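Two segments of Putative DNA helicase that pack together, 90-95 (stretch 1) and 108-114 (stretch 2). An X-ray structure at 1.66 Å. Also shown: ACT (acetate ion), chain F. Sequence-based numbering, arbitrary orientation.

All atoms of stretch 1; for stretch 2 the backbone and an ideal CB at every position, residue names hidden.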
# COMPACT_ATOMS: atom_id res chain seq x y z
N LEU A 90 10.59 -4.43 -9.89
CA LEU A 90 9.72 -5.44 -9.33
C LEU A 90 10.66 -6.40 -8.62
O LEU A 90 11.45 -7.13 -9.26
CB LEU A 90 8.89 -6.11 -10.42
CG LEU A 90 8.09 -7.35 -10.02
CD1 LEU A 90 7.32 -7.02 -8.82
CD2 LEU A 90 7.19 -7.79 -11.14
N ILE A 91 10.66 -6.28 -7.28
CA ILE A 91 11.72 -6.89 -6.44
C ILE A 91 11.56 -8.37 -6.37
O ILE A 91 10.44 -8.89 -6.37
CB ILE A 91 11.93 -6.25 -5.00
CG1 ILE A 91 10.79 -6.61 -4.04
CG2 ILE A 91 12.24 -4.73 -5.10
CD1 ILE A 91 11.19 -6.58 -2.55
N GLN A 92 12.73 -9.05 -6.36
CA GLN A 92 12.78 -10.53 -6.30
C GLN A 92 13.48 -10.99 -5.02
O GLN A 92 13.48 -12.19 -4.68
CB GLN A 92 13.54 -11.10 -7.51
CG GLN A 92 13.11 -10.57 -8.90
CD GLN A 92 13.51 -11.49 -10.04
OE1 GLN A 92 14.02 -12.60 -9.82
NE2 GLN A 92 13.30 -11.03 -11.28
N THR A 93 14.09 -10.03 -4.32
CA THR A 93 14.76 -10.31 -3.05
C THR A 93 14.78 -9.02 -2.23
O THR A 93 14.70 -7.95 -2.79
CB THR A 93 16.15 -10.94 -3.32
OG1 THR A 93 16.57 -11.65 -2.16
CG2 THR A 93 17.20 -9.87 -3.77
N GLU A 94 14.87 -9.11 -0.90
CA GLU A 94 14.70 -7.92 -0.06
C GLU A 94 15.74 -6.81 -0.36
O GLU A 94 15.45 -5.60 -0.39
CB GLU A 94 14.66 -8.32 1.44
CG GLU A 94 15.99 -8.38 2.17
CD GLU A 94 15.91 -9.00 3.58
OE1 GLU A 94 14.79 -9.12 4.15
OE2 GLU A 94 16.99 -9.39 4.10
N ASN A 95 16.94 -7.25 -0.67
CA ASN A 95 18.08 -6.41 -0.48
C ASN A 95 18.12 -4.88 -0.21
O ASN A 95 18.97 -4.47 0.63
CB ASN A 95 19.34 -6.96 -1.10
CG ASN A 95 20.20 -7.47 -0.03
OD1 ASN A 95 19.93 -7.15 1.13
ND2 ASN A 95 21.17 -8.30 -0.36
N UNK A 108 4.49 -11.45 -0.06
CA UNK A 108 5.35 -12.51 0.50
C UNK A 108 6.84 -12.20 0.52
O UNK A 108 7.63 -12.99 1.12
CB UNK A 108 5.14 -13.80 -0.30
N UNK A 109 7.25 -11.13 -0.15
CA UNK A 109 8.67 -10.78 -0.12
C UNK A 109 8.93 -9.63 0.80
O UNK A 109 10.08 -9.21 0.93
CB UNK A 109 9.18 -10.44 -1.52
N UNK A 110 7.88 -9.13 1.42
CA UNK A 110 8.04 -7.97 2.26
C UNK A 110 8.45 -8.41 3.68
O UNK A 110 8.63 -7.57 4.58
CB UNK A 110 6.75 -7.15 2.29
N UNK A 111 8.60 -9.73 3.86
CA UNK A 111 8.87 -10.33 5.17
C UNK A 111 10.10 -9.71 5.80
O UNK A 111 11.18 -9.68 5.19
CB UNK A 111 9.05 -11.84 5.05
N UNK A 112 9.94 -9.21 7.03
CA UNK A 112 11.03 -8.63 7.80
C UNK A 112 11.42 -7.25 7.32
O UNK A 112 12.53 -6.78 7.63
CB UNK A 112 12.25 -9.55 7.75
N UNK A 113 10.54 -6.60 6.55
CA UNK A 113 10.87 -5.29 5.96
C UNK A 113 9.99 -4.20 6.52
O UNK A 113 8.84 -4.44 6.85
CB UNK A 113 10.73 -5.33 4.44
N UNK A 114 10.54 -3.00 6.65
CA UNK A 114 9.73 -1.83 6.99
C UNK A 114 10.12 -0.75 5.98
O UNK A 114 11.27 -0.71 5.53
CB UNK A 114 9.95 -1.37 8.43
C ACT F . 11.82 -4.63 -13.04
O ACT F . 12.39 -5.14 -12.04
OXT ACT F . 12.55 -4.07 -13.89
CH3 ACT F . 10.36 -4.77 -13.27

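No hydrogen bond joins the two segments; the contact, 262 Å² with both sides summed, is made mainly by leucine methyl groups against backbone atoms and the Glu-94 carboxylate.

At position 108 the CA-to-CB bond runs sideways to stretch 1, and nothing of that segment lies within 5.5 Å of the ideal CB. A polar, aliphatic or aromatic residue would suit. The deposited residue is Phe-108; its ring ends nearer to stretch 1 than its CB, but Phe-108 CE2 remains 6.8 Å from Ile-91 O.

Position 109 is far more constrained. Its CA lies 6.7 Å from CA of Glu-94, and its CA-to-CB bond points toward stretch 1, with the ideal CB 4.5 Å from CD1 of Ile-91. Beyond it runs the main chain of residues 91 to 93. A medium-sized aliphatic chain such as leucine, isoleucine or methionine would suit the methyl group and the backbone together; a polar chain reaching the carbonyl of Ile-91 could not be excluded. The residue is Leu-109, in the m,t rotamer, which carries CD1 onto that backbone: Leu-109 CD1 is 3.5 Å from Ile-91 O and 3.7 Å from Gln-92 C. Leu-109 CB also meets Ile-91 CD1 at 4.5 Å, an apolar contact.

Position 110 points away; small, polar or apolar residues would all be compatible with stretch 1. It is Ala-110, whose carbonyl opens a type II turn closed by the hydrogen bond from N of residue 113 to Ala-110 O, 2.9 Å.

Position 111 is directed sideways into open space and would accept many residues, long polar ones included. Lys-111 leads its amino end away from stretch 1; Lys-111 O lies 3.8 Å from Glu-94 OE1.

At position 112 phi is +75° and psi 18°, which by itself favours glycine, with asparagine a plausible alternative. An ideal CB would point toward stretch 1, 4.4 Å from Glu-94 OE1. The residue is Gly-112, at the third place of the turn.

Position 113 again points toward stretch 1, but its ideal CB has nothing within 5.5 Å, so a longer chain is needed to reach across. A basic residue could answer the carboxylate of Glu-94, while an aliphatic one could pack beside it. Leu-113, also m,t, takes the second course: Leu-113 CD2 approaches Glu-94 OE1 to 3.4 Å, a contact without charge pairing.

Position 114 is out of reach, and polar, charged or apolar residues would all be compatible with stretch 1; it is Glu-114, with Glu-114 CG 9.8 Å from Glu-94 OE1.

Stretch 2 108-114: FLAKGLE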
# COMPACT_ATOMS: atom_id res chain seq x y z
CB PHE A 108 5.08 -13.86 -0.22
CG PHE A 108 5.26 -13.81 -1.70
CD1 PHE A 108 4.14 -13.69 -2.55
CD2 PHE A 108 6.53 -13.87 -2.27
CE1 PHE A 108 4.27 -13.67 -3.93
CE2 PHE A 108 6.70 -13.83 -3.66
CZ PHE A 108 5.54 -13.74 -4.51
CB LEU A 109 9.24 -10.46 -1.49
CG LEU A 109 9.42 -11.63 -2.44
CD1 LEU A 109 10.06 -11.14 -3.75
CD2 LEU A 109 10.20 -12.80 -1.82
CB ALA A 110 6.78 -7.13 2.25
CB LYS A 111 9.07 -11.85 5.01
CG LYS A 111 9.38 -12.62 6.29
CD LYS A 111 9.80 -14.05 5.95
CE LYS A 111 10.00 -14.88 7.22
NZ LYS A 111 11.23 -15.73 7.11
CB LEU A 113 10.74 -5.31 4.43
CG LEU A 113 11.65 -6.32 3.68
CD1 LEU A 113 11.50 -6.13 2.17
CD2 LEU A 113 13.09 -6.22 4.12
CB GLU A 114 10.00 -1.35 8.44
CG GLU A 114 11.48 -1.15 8.80
CD GLU A 114 12.14 0.12 8.19
OE1 GLU A 114 13.36 0.08 7.96
OE2 GLU A 114 11.44 1.12 7.93
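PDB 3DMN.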